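PDB 4R1D: Alpha/beta hydrolase from Pseudomonas aeruginosa PAO1, which binds calcium and probably acts as a lipase effector of the H2 type VI secretion system, with Tli4 as its partner in a self-protection complex. Local coordinates for residues 53-57 with 255-261; 277-281 with 533-539; 283-289 with 498-504. All coordinates share one frame; numbering follows the deposited sequence.

Contact 1. Residues 53-57 with 255-261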
loop_
_atom_site.group_PDB
_atom_site.type_symbol
_atom_site.label_atom_id
_atom_site.label_comp_id
_atom_site.label_asym_id
_atom_site.label_seq_id
_atom_site.Cartn_x
_atom_site.Cartn_y
_atom_site.Cartn_z
ATOM N N PHE A 53 13.674 -10.625 3.510
ATOM C CA PHE A 53 13.667 -9.507 2.585
ATOM C C PHE A 53 12.410 -8.697 2.825
ATOM O O PHE A 53 11.306 -9.249 2.854
ATOM C CB PHE A 53 13.716 -10.008 1.140
ATOM C CG PHE A 53 13.803 -8.909 0.138
ATOM C CD1 PHE A 53 15.023 -8.335 -0.164
ATOM C CD2 PHE A 53 12.662 -8.431 -0.485
ATOM C CE1 PHE A 53 15.114 -7.320 -1.086
ATOM C CE2 PHE A 53 12.750 -7.407 -1.418
ATOM C CZ PHE A 53 13.986 -6.849 -1.706
ATOM N N ILE A 54 12.585 -7.396 3.033
ATOM C CA ILE A 54 11.475 -6.510 3.277
ATOM C C ILE A 54 11.422 -5.508 2.131
ATOM O O ILE A 54 12.352 -4.717 1.948
ATOM C CB ILE A 54 11.624 -5.770 4.620
ATOM C CG1 ILE A 54 11.916 -6.767 5.754
ATOM C CG2 ILE A 54 10.378 -4.902 4.898
ATOM C CD1 ILE A 54 12.087 -6.130 7.141
ATOM N N PRO A 55 10.330 -5.537 1.361
ATOM C CA PRO A 55 10.165 -4.702 0.169
ATOM C C PRO A 55 9.841 -3.259 0.543
ATOM O O PRO A 55 9.721 -2.933 1.718
ATOM C CB PRO A 55 8.963 -5.332 -0.535
ATOM C CG PRO A 55 8.137 -5.892 0.602
ATOM C CD PRO A 55 9.142 -6.383 1.619
ATOM N N GLY A 56 9.693 -2.409 -0.466
ATOM C CA GLY A 56 9.495 -0.998 -0.218
ATOM C C GLY A 56 8.194 -0.424 -0.726
ATOM O O GLY A 56 7.134 -1.058 -0.681
ATOM N N ILE A 57 8.301 0.811 -1.202
ATOM C CA ILE A 57 7.165 1.633 -1.594
ATOM C C ILE A 57 6.200 0.888 -2.529
ATOM O O ILE A 57 6.596 0.473 -3.605
ATOM C CB ILE A 57 7.680 2.926 -2.277
ATOM C CG1 ILE A 57 8.307 3.870 -1.238
ATOM C CG2 ILE A 57 6.564 3.626 -3.048
ATOM C CD1 ILE A 57 9.120 5.017 -1.866
ATOM N N HIS A 255 14.365 -2.951 1.168
ATOM C CA HIS A 255 14.329 -2.003 0.053
ATOM C C HIS A 255 13.473 -0.795 0.419
ATOM O O HIS A 255 12.358 -0.938 0.928
ATOM C CB HIS A 255 13.751 -2.688 -1.182
ATOM C CG HIS A 255 13.698 -1.825 -2.404
ATOM N ND1 HIS A 255 14.827 -1.335 -3.031
ATOM C CD2 HIS A 255 12.647 -1.373 -3.120
ATOM C CE1 HIS A 255 14.466 -0.625 -4.087
ATOM N NE2 HIS A 255 13.151 -0.641 -4.169
ATOM N N SER A 256 13.997 0.397 0.179
ATOM C CA SER A 256 13.141 1.583 0.234
ATOM C C SER A 256 12.467 1.723 1.610
ATOM O O SER A 256 13.117 1.589 2.647
ATOM C CB SER A 256 12.093 1.483 -0.889
ATOM O OG SER A 256 11.263 2.637 -0.964
ATOM N N MET A 257 11.161 1.993 1.633
ATOM C CA MET A 257 10.463 2.201 2.903
ATOM C C MET A 257 10.469 0.966 3.799
ATOM O O MET A 257 10.164 1.047 4.992
ATOM C CB MET A 257 9.034 2.674 2.666
ATOM C CG MET A 257 8.953 4.160 2.385
ATOM S SD MET A 257 7.245 4.696 2.230
ATOM C CE MET A 257 6.430 3.489 3.303
ATOM N N GLY A 258 10.819 -0.179 3.228
ATOM C CA GLY A 258 10.983 -1.379 4.031
ATOM C C GLY A 258 12.032 -1.156 5.115
ATOM O O GLY A 258 12.057 -1.850 6.127
ATOM N N GLY A 259 12.906 -0.176 4.901
ATOM C CA GLY A 259 13.908 0.165 5.892
ATOM C C GLY A 259 13.322 0.853 7.117
ATOM O O GLY A 259 13.863 0.762 8.220
ATOM N N LEU A 260 12.232 1.577 6.918
ATOM C CA LEU A 260 11.550 2.197 8.044
ATOM C C LEU A 260 10.808 1.127 8.858
ATOM O O LEU A 260 10.776 1.178 10.098
ATOM C CB LEU A 260 10.597 3.294 7.568
ATOM C CG LEU A 260 11.242 4.617 7.117
ATOM C CD1 LEU A 260 12.097 4.445 5.896
ATOM C CD2 LEU A 260 10.144 5.649 6.845
ATOM N N VAL A 261 10.233 0.157 8.156
ATOM C CA VAL A 261 9.598 -0.987 8.809
ATOM C C VAL A 261 10.627 -1.700 9.685
ATOM O O VAL A 261 10.369 -1.993 10.854
ATOM C CB VAL A 261 9.026 -1.978 7.774
ATOM C CG1 VAL A 261 8.506 -3.251 8.467
ATOM C CG2 VAL A 261 7.923 -1.296 6.910
#
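Ile54 and His255 end two neighbouring parallel strands of the central sheet, and the bond from His255 N to Ile54 O (2.8 Å) is the backbone bond that joins them before both chains turn off. Beyond it the 53-57 chain runs close past the sharp turn His255-Gly258, a type II' beta turn. Glycine on each side permits the approach: Gly258 CA lies 3.1 Å from Pro55 O, and Gly56 CA comes equally near the carbonyl of His255. Ser256, at the tip of the turn, has the unusual backbone angles 58° and -134°.

Among the side chains, Ile54 lays its CG2 branch over Gly258 CA (3.7 Å), with Val261 one helical turn further on. Phe53 reaches His255 with the far end of its ring, CZ standing 4.2 Å from CB, while Tyr144 meets both rings. The CG1 arm of Ile57 passes alongside the hydroxyl of Ser256, its CG1 3.2 Å from OG. That hydroxyl also receives a weak, long bond from Ile57 N (3.5 Å). Its stronger partner is His535, which OG reaches because it stands anti to the backbone N (chi1 -176°). In one of its two modelled conformers Met257 crosses Ile57 at about a right angle.

A strand, a tight turn with strained backbone at a serine, and a helix that follows, with glycines at 258 and 259, match the nucleophile elbow of the alpha/beta hydrolase fold, which makes Ser256 the probable nucleophile; the amides of Ile57 and Met257 lie where such enzymes usually form the oxyanion hole.

Contact 2. Residues 277-281 with 533-539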
loop_
_atom_site.group_PDB
_atom_site.type_symbol
_atom_site.label_atom_id
_atom_site.label_comp_id
_atom_site.label_asym_id
_atom_site.label_seq_id
_atom_site.Cartn_x
_atom_site.Cartn_y
_atom_site.Cartn_z
ATOM N N VAL A 277 21.360 -5.600 9.823
ATOM C CA VAL A 277 20.425 -5.081 8.836
ATOM C C VAL A 277 21.147 -4.491 7.637
ATOM O O VAL A 277 22.084 -3.702 7.783
ATOM C CB VAL A 277 19.566 -3.982 9.460
ATOM C CG1 VAL A 277 18.612 -3.394 8.429
ATOM C CG2 VAL A 277 18.788 -4.543 10.672
ATOM N N VAL A 278 20.698 -4.903 6.455
ATOM C CA VAL A 278 21.048 -4.274 5.198
ATOM C C VAL A 278 19.880 -3.396 4.754
ATOM O O VAL A 278 18.742 -3.858 4.679
ATOM C CB VAL A 278 21.315 -5.349 4.137
ATOM C CG1 VAL A 278 21.290 -4.754 2.706
ATOM C CG2 VAL A 278 22.632 -6.059 4.443
ATOM N N HIS A 279 20.164 -2.125 4.493
ATOM C CA HIS A 279 19.193 -1.201 3.909
ATOM C C HIS A 279 19.627 -0.790 2.508
ATOM O O HIS A 279 20.769 -0.349 2.303
ATOM C CB HIS A 279 19.111 0.106 4.710
ATOM C CG HIS A 279 18.530 -0.020 6.084
ATOM N ND1 HIS A 279 17.355 -0.693 6.351
ATOM C CD2 HIS A 279 18.918 0.541 7.255
ATOM C CE1 HIS A 279 17.074 -0.585 7.641
ATOM N NE2 HIS A 279 18.005 0.161 8.211
ATOM N N GLY A 280 18.698 -0.878 1.563
ATOM C CA GLY A 280 18.884 -0.330 0.228
ATOM C C GLY A 280 17.912 0.814 -0.014
ATOM O O GLY A 280 16.719 0.706 0.282
ATOM N N VAL A 281 18.435 1.915 -0.540
ATOM C CA VAL A 281 17.655 3.106 -0.884
ATOM C C VAL A 281 16.567 3.520 0.106
ATOM O O VAL A 281 15.447 3.852 -0.299
ATOM C CB VAL A 281 17.066 3.047 -2.324
ATOM C CG1 VAL A 281 18.178 2.855 -3.340
ATOM C CG2 VAL A 281 15.973 1.945 -2.460
ATOM N N TYR A 533 21.719 4.259 -9.886
ATOM C CA TYR A 533 20.536 3.506 -10.267
ATOM C C TYR A 533 19.251 4.240 -9.907
ATOM O O TYR A 533 19.262 5.198 -9.139
ATOM C CB TYR A 533 20.559 2.112 -9.620
ATOM C CG TYR A 533 21.058 2.115 -8.190
ATOM C CD1 TYR A 533 20.250 2.578 -7.150
ATOM C CD2 TYR A 533 22.330 1.656 -7.876
ATOM C CE1 TYR A 533 20.705 2.588 -5.828
ATOM C CE2 TYR A 533 22.794 1.657 -6.567
ATOM C CZ TYR A 533 21.982 2.132 -5.546
ATOM O OH TYR A 533 22.443 2.140 -4.251
ATOM N N GLU A 534 18.148 3.780 -10.488
ATOM C CA GLU A 534 16.825 4.298 -10.197
ATOM C C GLU A 534 16.236 3.521 -9.021
ATOM O O GLU A 534 16.525 2.344 -8.836
ATOM C CB GLU A 534 15.941 4.152 -11.445
ATOM C CG GLU A 534 14.501 4.641 -11.298
ATOM C CD GLU A 534 13.577 3.597 -10.699
ATOM O OE1 GLU A 534 13.760 2.395 -10.991
ATOM O OE2 GLU A 534 12.679 3.980 -9.917
ATOM N N HIS A 535 15.423 4.202 -8.224
ATOM C CA HIS A 535 14.877 3.660 -6.980
ATOM C C HIS A 535 14.196 2.291 -7.107
ATOM O O HIS A 535 14.539 1.343 -6.402
ATOM C CB HIS A 535 13.885 4.666 -6.377
ATOM C CG HIS A 535 13.388 4.296 -5.015
ATOM N ND1 HIS A 535 14.124 4.518 -3.871
ATOM C CD2 HIS A 535 12.220 3.738 -4.606
ATOM C CE1 HIS A 535 13.440 4.102 -2.818
ATOM N NE2 HIS A 535 12.278 3.628 -3.236
ATOM N N GLN A 536 13.214 2.206 -7.993
ATOM C CA GLN A 536 12.345 1.051 -8.048
ATOM C C GLN A 536 13.136 -0.190 -8.407
ATOM O O GLN A 536 12.862 -1.280 -7.897
ATOM C CB GLN A 536 11.270 1.255 -9.100
ATOM C CG GLN A 536 10.361 0.056 -9.224
ATOM C CD GLN A 536 9.502 -0.106 -7.999
ATOM O OE1 GLN A 536 9.803 -0.906 -7.105
ATOM N NE2 GLN A 536 8.420 0.665 -7.941
ATOM N N GLU A 537 14.124 -0.008 -9.274
ATOM C CA GLU A 537 14.903 -1.122 -9.792
ATOM C C GLU A 537 16.278 -1.237 -9.135
ATOM O O GLU A 537 17.144 -1.919 -9.657
ATOM C CB GLU A 537 15.094 -0.966 -11.306
ATOM C CG GLU A 537 13.803 -0.951 -12.105
ATOM C CD GLU A 537 13.058 -2.263 -12.018
ATOM O OE1 GLU A 537 13.721 -3.316 -12.013
ATOM O OE2 GLU A 537 11.811 -2.254 -11.942
ATOM N N SER A 538 16.486 -0.567 -8.006
ATOM C CA SER A 538 17.833 -0.502 -7.414
ATOM C C SER A 538 18.486 -1.876 -7.191
ATOM O O SER A 538 19.693 -2.040 -7.399
ATOM C CB SER A 538 17.850 0.354 -6.128
ATOM O OG SER A 538 17.091 -0.224 -5.071
ATOM N N TYR A 539 17.702 -2.867 -6.773
ATOM C CA TYR A 539 18.283 -4.164 -6.448
ATOM C C TYR A 539 18.628 -4.965 -7.689
ATOM O O TYR A 539 19.157 -6.069 -7.595
ATOM C CB TYR A 539 17.386 -4.973 -5.503
ATOM C CG TYR A 539 17.725 -4.752 -4.050
ATOM C CD1 TYR A 539 19.042 -4.914 -3.589
ATOM C CD2 TYR A 539 16.755 -4.369 -3.141
ATOM C CE1 TYR A 539 19.361 -4.721 -2.272
ATOM C CE2 TYR A 539 17.073 -4.157 -1.803
ATOM C CZ TYR A 539 18.382 -4.336 -1.379
ATOM O OH TYR A 539 18.698 -4.138 -0.059
#
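Tyr533 meets Val281 at the edge of its ring, where CE1 comes within 3.6 Å of Val281 CG1, near the ring plane. Its hydroxyl is engaged by His519, so the ring is held at its far end too. The carboxylate of Glu534 turns back on its own chain and shapes the loop: OE2 takes the amide of Gln536 (2.7 Å) and OE1 that of Glu537, both donors standing above the carboxylate plane. These bonds brace the type I turn from His535 to Ser538.

Val281 is the residue the loop closes on, and His535 is the polar member of the loop. With CG anti to the backbone N (chi1 -173°), the ring swings over to the end of strand 274-280 and presents the C-H edge at CE1 to Val281 O, 3.2 Å away and near the ring plane. The CG2 branch of Val281 lies beside the same carbon, 3.3 Å from CE1. Both ring nitrogens are engaged, NE2 by Ser256 OG and ND1 by Asp497 OD2, which would fix the ring's rotation. Ser538 follows with its CB 3.8 Å from Val281 CG1, leaving the valine packed among three residues of the loop. Last in order, Tyr539 sends its ring obliquely past Gly280 CA to reach back along the strand; its OH bonds to Thr254 O and touches Val278 CG1 at 3.8 Å.

A histidine carried on a loop after the last sheet strand and ahead of the C-terminal helix, linked to a serine and an aspartate, is consistent with the catalytic triad of an alpha/beta hydrolase, here lodged against the C-terminal end of a central strand.

Contact 3. Residues 283-289 with 498-504; sequences PATGSST and ETVPTDS
Ser504 pushes its hydroxyl into the type I turn Pro283-Gly286, and there the contact is tightest. Its OG is gripped twice: it accepts from Thr285 N at 3.2 Å and donates to Gly286 O at 2.7 Å, the latter bond lying in the carbonyl plane on a lone pair. The torsion that carries it there sets OG opposite the backbone N (chi1 175°), which brings it from helix 502-505 into the turn. Gly286, with phi at 102°, leaves the turn in a conformation that suits glycine. Underneath, Pro283 rests its CB on the CG2 branch of Val500 (3.7 Å), an apolar floor that continues to Leu260 of the neighbouring helix. Close packing resumes further on, where the methyl CG2 of Thr289 lies 3.3 Å from Thr499 O.

Both chains here prepare helices. Ser287 OG takes the amide of Thr289 at 3.2 Å, a capping bond ahead of helix 289-296, while Pro501 occupies the N-cap of helix 502-505 and brings its CD to 3.4 Å from the same hydroxyl. The segments thus join the loop after core strand 274-280 of the alpha/beta hydrolase fold to the loop that precedes strand 515-519, which comes directly after Asp497, probably the acid of the triad. The modelled separation of Ser287 OG from Thr499 O is too short to be trusted in detail.

Looser packing marks the two ends. Beyond Ser504, Thr285 OG1 and Asp503 O share a water, 2.7 Å from the hydroxyl, in place of direct contact. At the other end the side chain of partly exposed Glu498 stays well clear of 283-289, and its carboxylate forms a salt bridge with Arg437.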
loop_
_atom_site.group_PDB
_atom_site.type_symbol
_atom_site.label_atom_id
_atom_site.label_comp_id
_atom_site.label_asym_id
_atom_site.label_seq_id
_atom_site.Cartn_x
_atom_site.Cartn_y
_atom_site.Cartn_z
ATOM N N PRO A 283 14.492 5.886 2.321
ATOM C CA PRO A 283 14.208 7.310 2.535
ATOM C C PRO A 283 14.121 7.544 4.053
ATOM O O PRO A 283 13.026 7.677 4.622
ATOM C CB PRO A 283 12.844 7.485 1.875
ATOM C CG PRO A 283 12.162 6.153 2.078
ATOM C CD PRO A 283 13.276 5.109 2.014
ATOM N N ALA A 284 15.291 7.589 4.689
ATOM C CA ALA A 284 15.423 7.509 6.140
ATOM C C ALA A 284 14.697 8.655 6.811
ATOM O O ALA A 284 14.128 8.493 7.899
ATOM C CB ALA A 284 16.916 7.508 6.541
ATOM N N THR A 285 14.704 9.808 6.149
ATOM C CA THR A 285 14.033 10.981 6.686
ATOM C C THR A 285 12.912 11.430 5.749
ATOM O O THR A 285 12.391 12.533 5.877
ATOM C CB THR A 285 15.026 12.136 6.914
ATOM O OG1 THR A 285 15.722 12.418 5.686
ATOM C CG2 THR A 285 16.024 11.772 8.012
ATOM N N GLY A 286 12.538 10.570 4.801
ATOM C CA GLY A 286 11.425 10.903 3.927
ATOM C C GLY A 286 11.843 11.371 2.547
ATOM O O GLY A 286 12.994 11.183 2.154
ATOM N N SER A 287 10.906 11.961 1.806
ATOM C CA SER A 287 11.152 12.348 0.415
ATOM C C SER A 287 10.215 13.458 -0.041
ATOM O O SER A 287 8.994 13.312 0.011
ATOM C CB SER A 287 10.956 11.151 -0.518
ATOM O OG SER A 287 11.116 11.546 -1.867
ATOM N N SER A 288 10.790 14.556 -0.524
ATOM C CA SER A 288 10.001 15.649 -1.084
ATOM C C SER A 288 9.147 15.220 -2.294
ATOM O O SER A 288 8.235 15.936 -2.709
ATOM C CB SER A 288 10.922 16.824 -1.462
ATOM O OG SER A 288 11.974 16.372 -2.294
ATOM N N THR A 289 9.441 14.063 -2.885
ATOM C CA THR A 289 8.621 13.636 -4.014
ATOM C C THR A 289 7.147 13.508 -3.644
ATOM O O THR A 289 6.291 13.689 -4.498
ATOM C CB THR A 289 9.099 12.309 -4.669
ATOM O OG1 THR A 289 8.938 11.220 -3.741
ATOM C CG2 THR A 289 10.549 12.419 -5.135
ATOM N N GLU A 498 15.756 9.286 -8.035
ATOM C CA GLU A 498 14.468 9.572 -8.678
ATOM C C GLU A 498 13.356 9.694 -7.646
ATOM O O GLU A 498 12.460 10.523 -7.785
ATOM C CB GLU A 498 14.076 8.541 -9.746
ATOM C CG GLU A 498 15.129 8.319 -10.811
ATOM C CD GLU A 498 14.691 8.759 -12.182
ATOM O OE1 GLU A 498 13.506 8.541 -12.534
ATOM O OE2 GLU A 498 15.546 9.317 -12.905
ATOM N N THR A 499 13.425 8.870 -6.606
ATOM C CA THR A 499 12.391 8.879 -5.574
ATOM C C THR A 499 12.890 9.383 -4.224
ATOM O O THR A 499 12.157 10.071 -3.517
ATOM C CB THR A 499 11.767 7.488 -5.397
ATOM O OG1 THR A 499 10.906 7.226 -6.504
ATOM C CG2 THR A 499 10.950 7.428 -4.103
ATOM N N VAL A 500 14.130 9.041 -3.877
ATOM C CA VAL A 500 14.734 9.467 -2.616
ATOM C C VAL A 500 15.864 10.471 -2.887
ATOM O O VAL A 500 16.890 10.110 -3.444
ATOM C CB VAL A 500 15.298 8.248 -1.849
ATOM C CG1 VAL A 500 16.021 8.665 -0.551
ATOM C CG2 VAL A 500 14.162 7.251 -1.538
ATOM N N PRO A 501 15.667 11.739 -2.501
ATOM C CA PRO A 501 16.759 12.712 -2.678
ATOM C C PRO A 501 17.947 12.295 -1.836
ATOM O O PRO A 501 17.778 11.692 -0.783
ATOM C CB PRO A 501 16.167 14.008 -2.124
ATOM C CG PRO A 501 14.685 13.852 -2.361
ATOM C CD PRO A 501 14.408 12.386 -2.090
ATOM N N THR A 502 19.148 12.620 -2.288
ATOM C CA THR A 502 20.337 12.313 -1.520
ATOM C C THR A 502 20.228 12.841 -0.072
ATOM O O THR A 502 20.729 12.214 0.860
ATOM C CB THR A 502 21.590 12.863 -2.247
ATOM O OG1 THR A 502 21.589 12.383 -3.601
ATOM C CG2 THR A 502 22.866 12.406 -1.560
ATOM N N ASP A 503 19.564 13.987 0.111
ATOM C CA ASP A 503 19.289 14.526 1.446
ATOM C C ASP A 503 18.922 13.414 2.424
ATOM O O ASP A 503 19.440 13.339 3.531
ATOM C CB ASP A 503 18.094 15.494 1.405
ATOM C CG ASP A 503 18.418 16.810 0.730
ATOM O OD1 ASP A 503 19.534 17.321 0.943
ATOM O OD2 ASP A 503 17.544 17.334 -0.003
ATOM N N SER A 504 18.000 12.566 1.988
ATOM C CA SER A 504 17.407 11.515 2.818
ATOM C C SER A 504 18.226 10.221 2.709
ATOM O O SER A 504 18.450 9.524 3.698
ATOM C CB SER A 504 15.948 11.297 2.364
ATOM O OG SER A 504 15.312 10.206 3.041
HETATM O O HOH W 1 17.847 14.061 5.719
#

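From the N terminus, strand 48-54 opens contact 1, which closes when the chain returns at 255-261; this loop is complete before the others begin. After helix 258-267, strand 274-280 opens contact 2 and, just beyond it, 283-289 opens contact 3. Contact 3 closes first, at 498-504, and so nests within the larger loop that 533-539 finally closes. The three meet at the C-terminal ends of the central strands: Ser256 N is probably bonded to Gly280 O, Ile57 packs on Thr499, and Val500 touches His535. Together they bring the elbow, acid and histidine loops of the probable triad to one place.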